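Local coordinates for protease Do-like 8, chloroplastic (Arabidopsis thaliana, PDB 4IC6), which is probably a serine endopeptidase of the HtrA (Deg) type in chloroplast thylakoids, joining a trypsin-like protease domain to a PDZ domain, at residues V187-G192 with F234-S239; G258-L263 with S354-S359; V312-K317 with K327-Y332. The protein carries 1 engineered substitution. All coordinates share one frame; numbering follows the deposited sequence.

Interaction 1: V187-G192 with F234-S239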
loop_
_atom_site.group_PDB
_atom_site.type_symbol
_atom_site.label_atom_id
_atom_site.label_comp_id
_atom_site.label_asym_id
_atom_site.label_seq_id
_atom_site.Cartn_x
_atom_site.Cartn_y
_atom_site.Cartn_z
ATOM N N VAL A 187 -10.185 -0.441 -21.572
ATOM C CA VAL A 187 -11.047 -1.285 -22.389
ATOM C C VAL A 187 -10.334 -2.583 -22.703
ATOM O O VAL A 187 -9.246 -2.559 -23.276
ATOM C CB VAL A 187 -11.359 -0.601 -23.727
ATOM C CG1 VAL A 187 -12.183 -1.527 -24.626
ATOM C CG2 VAL A 187 -12.085 0.717 -23.482
ATOM N N THR A 188 -10.920 -3.724 -22.344
ATOM C CA THR A 188 -10.198 -4.965 -22.606
ATOM C C THR A 188 -10.305 -5.409 -24.051
ATOM O O THR A 188 -11.352 -5.305 -24.681
ATOM C CB THR A 188 -10.535 -6.103 -21.623
ATOM O OG1 THR A 188 -10.821 -7.310 -22.345
ATOM C CG2 THR A 188 -11.682 -5.732 -20.797
ATOM N N ILE A 189 -9.182 -5.880 -24.567
ATOM C CA ILE A 189 -9.066 -6.285 -25.949
ATOM C C ILE A 189 -8.992 -7.794 -25.971
ATOM O O ILE A 189 -8.186 -8.390 -25.241
ATOM C CB ILE A 189 -7.772 -5.712 -26.542
ATOM C CG1 ILE A 189 -7.713 -4.195 -26.323
ATOM C CG2 ILE A 189 -7.639 -6.050 -27.998
ATOM C CD1 ILE A 189 -6.297 -3.624 -26.466
ATOM N N GLY A 190 -9.836 -8.424 -26.788
ATOM C CA GLY A 190 -9.852 -9.878 -26.877
ATOM C C GLY A 190 -8.887 -10.336 -27.944
ATOM O O GLY A 190 -8.476 -9.538 -28.791
ATOM N N GLY A 191 -8.509 -11.614 -27.910
ATOM C CA GLY A 191 -7.677 -12.180 -28.961
ATOM C C GLY A 191 -6.208 -11.785 -28.880
ATOM O O GLY A 191 -5.440 -11.930 -29.846
ATOM N N GLY A 192 -5.786 -11.320 -27.715
ATOM C CA GLY A 192 -4.408 -10.867 -27.577
ATOM C C GLY A 192 -3.354 -11.954 -27.454
ATOM O O GLY A 192 -3.645 -13.119 -27.148
ATOM N N PHE A 234 1.583 -8.358 -22.853
ATOM C CA PHE A 234 0.603 -8.558 -23.920
ATOM C C PHE A 234 0.872 -7.697 -25.135
ATOM O O PHE A 234 1.445 -6.624 -25.014
ATOM C CB PHE A 234 -0.811 -8.271 -23.399
ATOM C CG PHE A 234 -1.207 -9.171 -22.273
ATOM C CD1 PHE A 234 -1.845 -10.386 -22.522
ATOM C CD2 PHE A 234 -0.871 -8.840 -20.976
ATOM C CE1 PHE A 234 -2.166 -11.255 -21.466
ATOM C CE2 PHE A 234 -1.174 -9.700 -19.918
ATOM C CZ PHE A 234 -1.823 -10.907 -20.172
ATOM N N ALA A 235 0.443 -8.190 -26.293
ATOM C CA ALA A 235 0.481 -7.422 -27.553
ATOM C C ALA A 235 -0.782 -7.672 -28.370
ATOM O O ALA A 235 -1.318 -8.788 -28.391
ATOM C CB ALA A 235 1.727 -7.786 -28.387
ATOM N N ILE A 236 -1.257 -6.631 -29.043
ATOM C CA ILE A 236 -2.333 -6.783 -30.006
ATOM C C ILE A 236 -1.818 -7.565 -31.212
ATOM O O ILE A 236 -0.786 -7.224 -31.787
ATOM C CB ILE A 236 -2.806 -5.397 -30.450
ATOM C CG1 ILE A 236 -3.068 -4.537 -29.210
ATOM C CG2 ILE A 236 -4.062 -5.493 -31.311
ATOM C CD1 ILE A 236 -3.143 -3.004 -29.511
ATOM N N PRO A 237 -2.533 -8.626 -31.613
ATOM C CA PRO A 237 -2.000 -9.457 -32.700
ATOM C C PRO A 237 -1.954 -8.703 -34.039
ATOM O O PRO A 237 -2.838 -7.910 -34.324
ATOM C CB PRO A 237 -2.983 -10.634 -32.771
ATOM C CG PRO A 237 -4.237 -10.127 -32.185
ATOM C CD PRO A 237 -3.849 -9.085 -31.145
ATOM N N SER A 238 -0.940 -8.984 -34.851
ATOM C CA SER A 238 -0.804 -8.344 -36.150
ATOM C C SER A 238 -2.047 -8.561 -37.025
ATOM O O SER A 238 -2.360 -7.733 -37.878
ATOM C CB SER A 238 0.448 -8.844 -36.866
ATOM O OG SER A 238 0.419 -10.253 -37.004
ATOM N N SER A 239 -2.758 -9.664 -36.814
ATOM C CA SER A 239 -3.974 -9.918 -37.585
ATOM C C SER A 239 -4.988 -8.822 -37.310
ATOM O O SER A 239 -5.701 -8.388 -38.207
ATOM C CB SER A 239 -4.582 -11.277 -37.251
ATOM O OG SER A 239 -4.977 -11.328 -35.890
#
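The pyrrolidine ring of P237 lies against the peptide carbonyl of G191, with CG 3.2 Å from G191 O and CD 3.5 Å from the same G191 O. The place is the second six-stranded antiparallel barrel of the trypsin-like fold, where strand 192-195 enters beside strand 233-237. CD of P237 also touches the G192 backbone, 4.0 Å from G192 CA. Beyond this polar-to-apolar touch, two isoleucines meet end to flank: the terminal I189 CD1 comes within 4.3 Å of I236 CG1. In I189, CG1 stands anti to the carbonyl carbon (chi1 -54°), and the same side chain also packs on D126, the predicted charge-relay aspartate, while I236 rests on N81 and T220.

Further out, the chain turns a corner at G190 and G191, the latter at a positive phi of 76° that favours glycine. It passes from the short ribbon with strand 179-182, where I189 pairs with I181, into the barrel, where I193 pairs with A235. P237 ends its strand at the N-cap of helix 238-251, whose start is fixed by S238 OG bonded to G145 O and S239 N bonded to S147 OG.

Interaction 2: G258-L263 with S354-S359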
loop_
_atom_site.group_PDB
_atom_site.type_symbol
_atom_site.label_atom_id
_atom_site.label_comp_id
_atom_site.label_asym_id
_atom_site.label_seq_id
_atom_site.Cartn_x
_atom_site.Cartn_y
_atom_site.Cartn_z
ATOM N N GLY A 258 -22.884 -4.881 -34.389
ATOM C CA GLY A 258 -22.847 -5.838 -33.294
ATOM C C GLY A 258 -24.134 -5.922 -32.509
ATOM O O GLY A 258 -25.215 -5.532 -32.965
ATOM N N ILE A 259 -24.003 -6.429 -31.300
ATOM C CA ILE A 259 -25.140 -6.559 -30.409
ATOM C C ILE A 259 -24.699 -5.988 -29.079
ATOM O O ILE A 259 -23.672 -6.396 -28.546
ATOM C CB ILE A 259 -25.500 -8.041 -30.214
ATOM C CG1 ILE A 259 -25.886 -8.672 -31.560
ATOM C CG2 ILE A 259 -26.624 -8.205 -29.184
ATOM C CD1 ILE A 259 -26.132 -10.203 -31.464
ATOM N N ASN A 260 -25.455 -5.032 -28.554
ATOM C CA ASN A 260 -25.130 -4.479 -27.253
ATOM C C ASN A 260 -25.622 -5.414 -26.132
ATOM O O ASN A 260 -26.793 -5.410 -25.751
ATOM C CB ASN A 260 -25.673 -3.049 -27.130
ATOM C CG ASN A 260 -24.993 -2.080 -28.107
ATOM O OD1 ASN A 260 -23.779 -2.152 -28.339
ATOM N ND2 ASN A 260 -25.777 -1.182 -28.693
ATOM N N ILE A 261 -24.713 -6.266 -25.670
ATOM C CA ILE A 261 -24.959 -7.171 -24.554
ATOM C C ILE A 261 -23.634 -7.348 -23.835
ATOM O O ILE A 261 -22.592 -6.942 -24.349
ATOM C CB ILE A 261 -25.438 -8.568 -25.010
ATOM C CG1 ILE A 261 -24.572 -9.086 -26.160
ATOM C CG2 ILE A 261 -26.903 -8.554 -25.384
ATOM C CD1 ILE A 261 -24.906 -10.502 -26.591
ATOM N N GLU A 262 -23.667 -7.958 -22.653
ATOM C CA GLU A 262 -22.433 -8.254 -21.929
ATOM C C GLU A 262 -22.164 -9.754 -22.020
ATOM O O GLU A 262 -23.006 -10.565 -21.647
ATOM C CB GLU A 262 -22.541 -7.816 -20.464
ATOM C CG GLU A 262 -21.195 -7.528 -19.803
ATOM C CD GLU A 262 -21.139 -7.953 -18.334
ATOM O OE1 GLU A 262 -22.193 -7.931 -17.652
ATOM O OE2 GLU A 262 -20.033 -8.318 -17.863
ATOM N N LEU A 263 -20.991 -10.118 -22.530
ATOM C CA LEU A 263 -20.612 -11.520 -22.660
ATOM C C LEU A 263 -19.532 -11.854 -21.630
ATOM O O LEU A 263 -18.670 -11.018 -21.319
ATOM C CB LEU A 263 -20.108 -11.810 -24.079
ATOM C CG LEU A 263 -21.136 -11.555 -25.198
ATOM C CD1 LEU A 263 -20.473 -11.551 -26.566
ATOM C CD2 LEU A 263 -22.249 -12.577 -25.171
ATOM N N SER A 354 -31.381 -7.937 -35.472
ATOM C CA SER A 354 -30.711 -7.035 -36.381
ATOM C C SER A 354 -29.474 -6.503 -35.676
ATOM O O SER A 354 -29.524 -6.191 -34.486
ATOM C CB SER A 354 -31.639 -5.885 -36.759
ATOM O OG SER A 354 -32.664 -6.327 -37.629
ATOM N N LEU A 355 -28.368 -6.415 -36.410
ATOM C CA LEU A 355 -27.154 -5.805 -35.890
ATOM C C LEU A 355 -27.278 -4.291 -36.015
ATOM O O LEU A 355 -27.889 -3.789 -36.947
ATOM C CB LEU A 355 -25.933 -6.293 -36.662
ATOM C CG LEU A 355 -25.778 -7.822 -36.651
ATOM C CD1 LEU A 355 -24.447 -8.203 -37.292
ATOM C CD2 LEU A 355 -25.833 -8.340 -35.237
ATOM N N GLU A 356 -26.706 -3.573 -35.057
ATOM C CA GLU A 356 -26.712 -2.115 -35.085
ATOM C C GLU A 356 -25.305 -1.712 -34.726
ATOM O O GLU A 356 -24.481 -2.574 -34.399
ATOM C CB GLU A 356 -27.683 -1.556 -34.055
ATOM C CG GLU A 356 -27.349 -1.949 -32.605
ATOM C CD GLU A 356 -28.355 -1.364 -31.629
ATOM O OE1 GLU A 356 -29.145 -0.506 -32.067
ATOM O OE2 GLU A 356 -28.363 -1.760 -30.447
ATOM N N GLU A 357 -25.011 -0.423 -34.795
ATOM C CA GLU A 357 -23.649 0.012 -34.509
ATOM C C GLU A 357 -23.246 -0.395 -33.104
ATOM O O GLU A 357 -23.905 -0.024 -32.125
ATOM C CB GLU A 357 -23.464 1.518 -34.688
ATOM C CG GLU A 357 -22.068 1.969 -34.286
ATOM C CD GLU A 357 -21.734 3.361 -34.779
ATOM O OE1 GLU A 357 -22.633 4.034 -35.324
ATOM O OE2 GLU A 357 -20.561 3.779 -34.629
ATOM N N LYS A 358 -22.172 -1.176 -33.024
ATOM C CA LYS A 358 -21.617 -1.647 -31.762
ATOM C C LYS A 358 -20.808 -0.519 -31.142
ATOM O O LYS A 358 -19.640 -0.314 -31.477
ATOM C CB LYS A 358 -20.746 -2.885 -31.998
ATOM C CG LYS A 358 -19.940 -3.375 -30.784
ATOM C CD LYS A 358 -20.777 -3.393 -29.511
ATOM C CE LYS A 358 -20.128 -4.234 -28.426
ATOM N NZ LYS A 358 -20.636 -5.628 -28.472
ATOM N N SER A 359 -21.449 0.217 -30.241
ATOM C CA SER A 359 -20.861 1.417 -29.657
ATOM C C SER A 359 -20.267 1.144 -28.276
ATOM O O SER A 359 -19.159 1.590 -27.967
ATOM C CB SER A 359 -21.920 2.515 -29.571
ATOM O OG SER A 359 -23.126 2.008 -29.027
HETATM O O HOH W 1 -27.924 -5.678 -32.175
HETATM O O HOH W 2 -21.260 -7.137 -30.589
HETATM O O HOH W 3 -27.949 -4.446 -30.096
#
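G258 and E356 form an antiparallel hydrogen-bonded pair, G258 N reaching E356 O at 2.8 Å nearly along the C=O axis, while E356 N returns a longer bond of 3.2 Å to G258 O in the carbonyl plane. G258 O also takes a water that bridges to S354 O. The absence of a side chain matters here: a CB on G258 would clash with K358 CB, which packs against the glycine backbone.

K358 then runs past N260 in the opposite direction. Its CG is anti to the backbone N (chi1 172°), and bends at chi2 and chi4 bring NZ to I259 O at 3.1 Å, approaching from above the carbonyl plane by 42°. A second water, 2.7 Å from K358 NZ, accepts from I259 N as well, so the ammonium is tied to both polar backbone atoms of I259. An alanine here would lose the ammonium, and with it would probably go the bond to I259 O and the ordering of the bridging water.

Past the glycine pair, E356 extends beyond a crowded chi1 to OE2, which receives a water 2.7 Å away that also accepts from N260 N. The N260 and E356 side chains cross at about a right angle, with the amide and carboxylate planes 41° apart, and N260 OD1 is bonded to S360 OG. On the buried side I259 CG1 meets L355 CD2 at 3.7 Å, the two chains crossing obliquely, and I259 is covered further by A289 of helix 288-292. This is the edge of a PDZ sheet where the domain's first strand, 257-258, pairs with its last, 347-357.

Interaction 3: V312-K317 with K327-Y332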
loop_
_atom_site.group_PDB
_atom_site.type_symbol
_atom_site.label_atom_id
_atom_site.label_comp_id
_atom_site.label_asym_id
_atom_site.label_seq_id
_atom_site.Cartn_x
_atom_site.Cartn_y
_atom_site.Cartn_z
ATOM N N VAL A 312 -23.918 -20.184 -29.786
ATOM C CA VAL A 312 -23.063 -21.241 -30.335
ATOM C C VAL A 312 -22.867 -21.089 -31.840
ATOM O O VAL A 312 -21.909 -21.616 -32.415
ATOM C CB VAL A 312 -23.594 -22.657 -29.986
ATOM C CG1 VAL A 312 -23.612 -22.862 -28.467
ATOM C CG2 VAL A 312 -24.980 -22.883 -30.572
ATOM N N ALA A 313 -23.755 -20.326 -32.469
ATOM C CA ALA A 313 -23.678 -20.104 -33.904
ATOM C C ALA A 313 -24.317 -18.770 -34.317
ATOM O O ALA A 313 -25.376 -18.402 -33.817
ATOM C CB ALA A 313 -24.354 -21.258 -34.642
ATOM N N VAL A 314 -23.673 -18.067 -35.239
ATOM C CA VAL A 314 -24.306 -16.923 -35.890
ATOM C C VAL A 314 -24.746 -17.322 -37.294
ATOM O O VAL A 314 -23.912 -17.521 -38.183
ATOM C CB VAL A 314 -23.367 -15.707 -35.962
ATOM C CG1 VAL A 314 -24.015 -14.575 -36.775
ATOM C CG2 VAL A 314 -23.013 -15.234 -34.566
ATOM N N ASP A 315 -26.056 -17.413 -37.498
ATOM C CA ASP A 315 -26.572 -17.962 -38.739
ATOM C C ASP A 315 -26.155 -19.432 -38.766
ATOM O O ASP A 315 -26.680 -20.253 -38.009
ATOM C CB ASP A 315 -25.997 -17.210 -39.951
ATOM C CG ASP A 315 -26.564 -15.803 -40.098
ATOM O OD1 ASP A 315 -27.689 -15.574 -39.615
ATOM O OD2 ASP A 315 -25.888 -14.927 -40.695
ATOM N N ASP A 316 -25.184 -19.748 -39.619
ATOM C CA ASP A 316 -24.683 -21.111 -39.733
ATOM C C ASP A 316 -23.379 -21.306 -38.958
ATOM O O ASP A 316 -23.211 -22.297 -38.248
ATOM C CB ASP A 316 -24.499 -21.489 -41.204
ATOM N N LYS A 317 -22.472 -20.341 -39.093
ATOM C CA LYS A 317 -21.092 -20.456 -38.610
ATOM C C LYS A 317 -20.938 -20.566 -37.095
ATOM O O LYS A 317 -21.373 -19.683 -36.354
ATOM C CB LYS A 317 -20.250 -19.292 -39.150
ATOM C CG LYS A 317 -20.896 -17.924 -38.981
ATOM C CD LYS A 317 -20.230 -16.858 -39.850
ATOM C CE LYS A 317 -20.982 -16.649 -41.158
ATOM N NZ LYS A 317 -20.445 -15.485 -41.922
ATOM N N LYS A 327 -15.272 -11.407 -33.436
ATOM C CA LYS A 327 -14.605 -11.494 -34.731
ATOM C C LYS A 327 -15.598 -11.766 -35.860
ATOM O O LYS A 327 -15.534 -11.143 -36.918
ATOM C CB LYS A 327 -13.517 -12.577 -34.704
ATOM C CG LYS A 327 -12.153 -12.089 -35.159
ATOM C CD LYS A 327 -11.033 -12.784 -34.397
ATOM C CE LYS A 327 -11.053 -14.283 -34.640
ATOM N NZ LYS A 327 -10.191 -15.020 -33.673
ATOM N N ILE A 328 -16.520 -12.691 -35.630
ATOM C CA ILE A 328 -17.502 -13.042 -36.650
ATOM C C ILE A 328 -18.424 -11.867 -36.957
ATOM O O ILE A 328 -18.707 -11.567 -38.122
ATOM C CB ILE A 328 -18.346 -14.256 -36.221
ATOM C CG1 ILE A 328 -17.514 -15.541 -36.319
ATOM C CG2 ILE A 328 -19.582 -14.379 -37.081
ATOM C CD1 ILE A 328 -18.026 -16.687 -35.461
ATOM N N LEU A 329 -18.897 -11.207 -35.905
ATOM C CA LEU A 329 -19.823 -10.089 -36.067
ATOM C C LEU A 329 -19.176 -8.926 -36.800
ATOM O O LEU A 329 -19.832 -8.246 -37.594
ATOM C CB LEU A 329 -20.365 -9.638 -34.709
ATOM C CG LEU A 329 -21.275 -10.686 -34.057
ATOM C CD1 LEU A 329 -21.744 -10.236 -32.686
ATOM C CD2 LEU A 329 -22.461 -10.971 -34.966
ATOM N N ASP A 330 -17.889 -8.703 -36.540
ATOM C CA ASP A 330 -17.164 -7.583 -37.140
ATOM C C ASP A 330 -17.120 -7.629 -38.674
ATOM O O ASP A 330 -16.711 -6.656 -39.313
ATOM C CB ASP A 330 -15.753 -7.487 -36.566
ATOM N N GLU A 331 -17.542 -8.749 -39.262
ATOM C CA GLU A 331 -17.533 -8.891 -40.719
ATOM C C GLU A 331 -18.912 -8.665 -41.338
ATOM O O GLU A 331 -19.048 -8.552 -42.561
ATOM C CB GLU A 331 -16.951 -10.246 -41.141
ATOM C CG GLU A 331 -15.415 -10.290 -41.171
ATOM C CD GLU A 331 -14.831 -9.794 -42.492
ATOM O OE1 GLU A 331 -15.053 -10.458 -43.529
ATOM O OE2 GLU A 331 -14.147 -8.745 -42.494
ATOM N N TYR A 332 -19.931 -8.593 -40.488
ATOM C CA TYR A 332 -21.269 -8.200 -40.923
ATOM C C TYR A 332 -21.390 -6.677 -41.030
ATOM O O TYR A 332 -20.484 -5.934 -40.634
ATOM C CB TYR A 332 -22.315 -8.714 -39.940
ATOM C CG TYR A 332 -22.659 -10.171 -40.092
ATOM C CD1 TYR A 332 -23.670 -10.572 -40.950
ATOM C CD2 TYR A 332 -21.984 -11.145 -39.369
ATOM C CE1 TYR A 332 -24.002 -11.904 -41.091
ATOM C CE2 TYR A 332 -22.312 -12.491 -39.503
ATOM C CZ TYR A 332 -23.317 -12.859 -40.367
ATOM O OH TYR A 332 -23.654 -14.183 -40.510
#
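The D315 carboxylate is held by two hydrogen bonds, a very short one from Y332 OH to D315 OD2 (2.4 Å) and one from the T339 backbone N to D315 OD1. The aspartate and tyrosine side chains meet tip to tip, D315 OD2 lying near the ring plane at the edge of the tyrosine. The hydroxyl meets the carboxylate from above its plane, 34° out of it, and the planes of ring and carboxylate stand 68° apart. With both oxygens partnered, the group's rotation is fixed. K317 NZ lies 3.7 Å from Y332 OH, and its positive charge may further polarise the hydroxyl.

D315 takes this position from a type II' turn, V314 to K317, joining strands 310-314 and 317-318 as a tight beta hairpin of the PDZ domain. The helix 322-329 lies across from it, and Y332 follows in a type I turn from L329, closed by Y332 N bonded to L329 O.

Beneath the polar pair the contact is apolar. V314 CG1, anti to its backbone N, meets Y332 CE2 at 3.8 Å, tip to tip, while V314 CG2 comes within 4.3 Å of L329 CD2. The aliphatic part of K317 lies alongside I328, the two running in opposite directions, with K317 CD 3.8 Å from I328 CG2. A crowded first torsion (chi1 48°) and a bend at chi3 carry K317 over to the tyrosine, where K317 CE comes within 3.7 Å of Y332 OH.

Interaction 1 is the buried contact, set in the protease barrel near the centre of the chain; interactions 2 and 3 are partly buried and belong to the PDZ domain, about 20 Å and 19 Å from it between centres. Those two share a sheet and touch directly: L355 CD1 of interaction 2 packs 3.4 Å from Y332 CB of interaction 3 and also reaches L329. The chemistry follows the place. At 187-192 with 234-239, glycine backbone, proline and isoleucine meet by packing alone. Backbone pairing, a lysine and bridging waters dominate at the partly open sheet edge of interaction 2, while interaction 3 sets one short tyrosine-carboxylate bond above an apolar hairpin-to-helix contact.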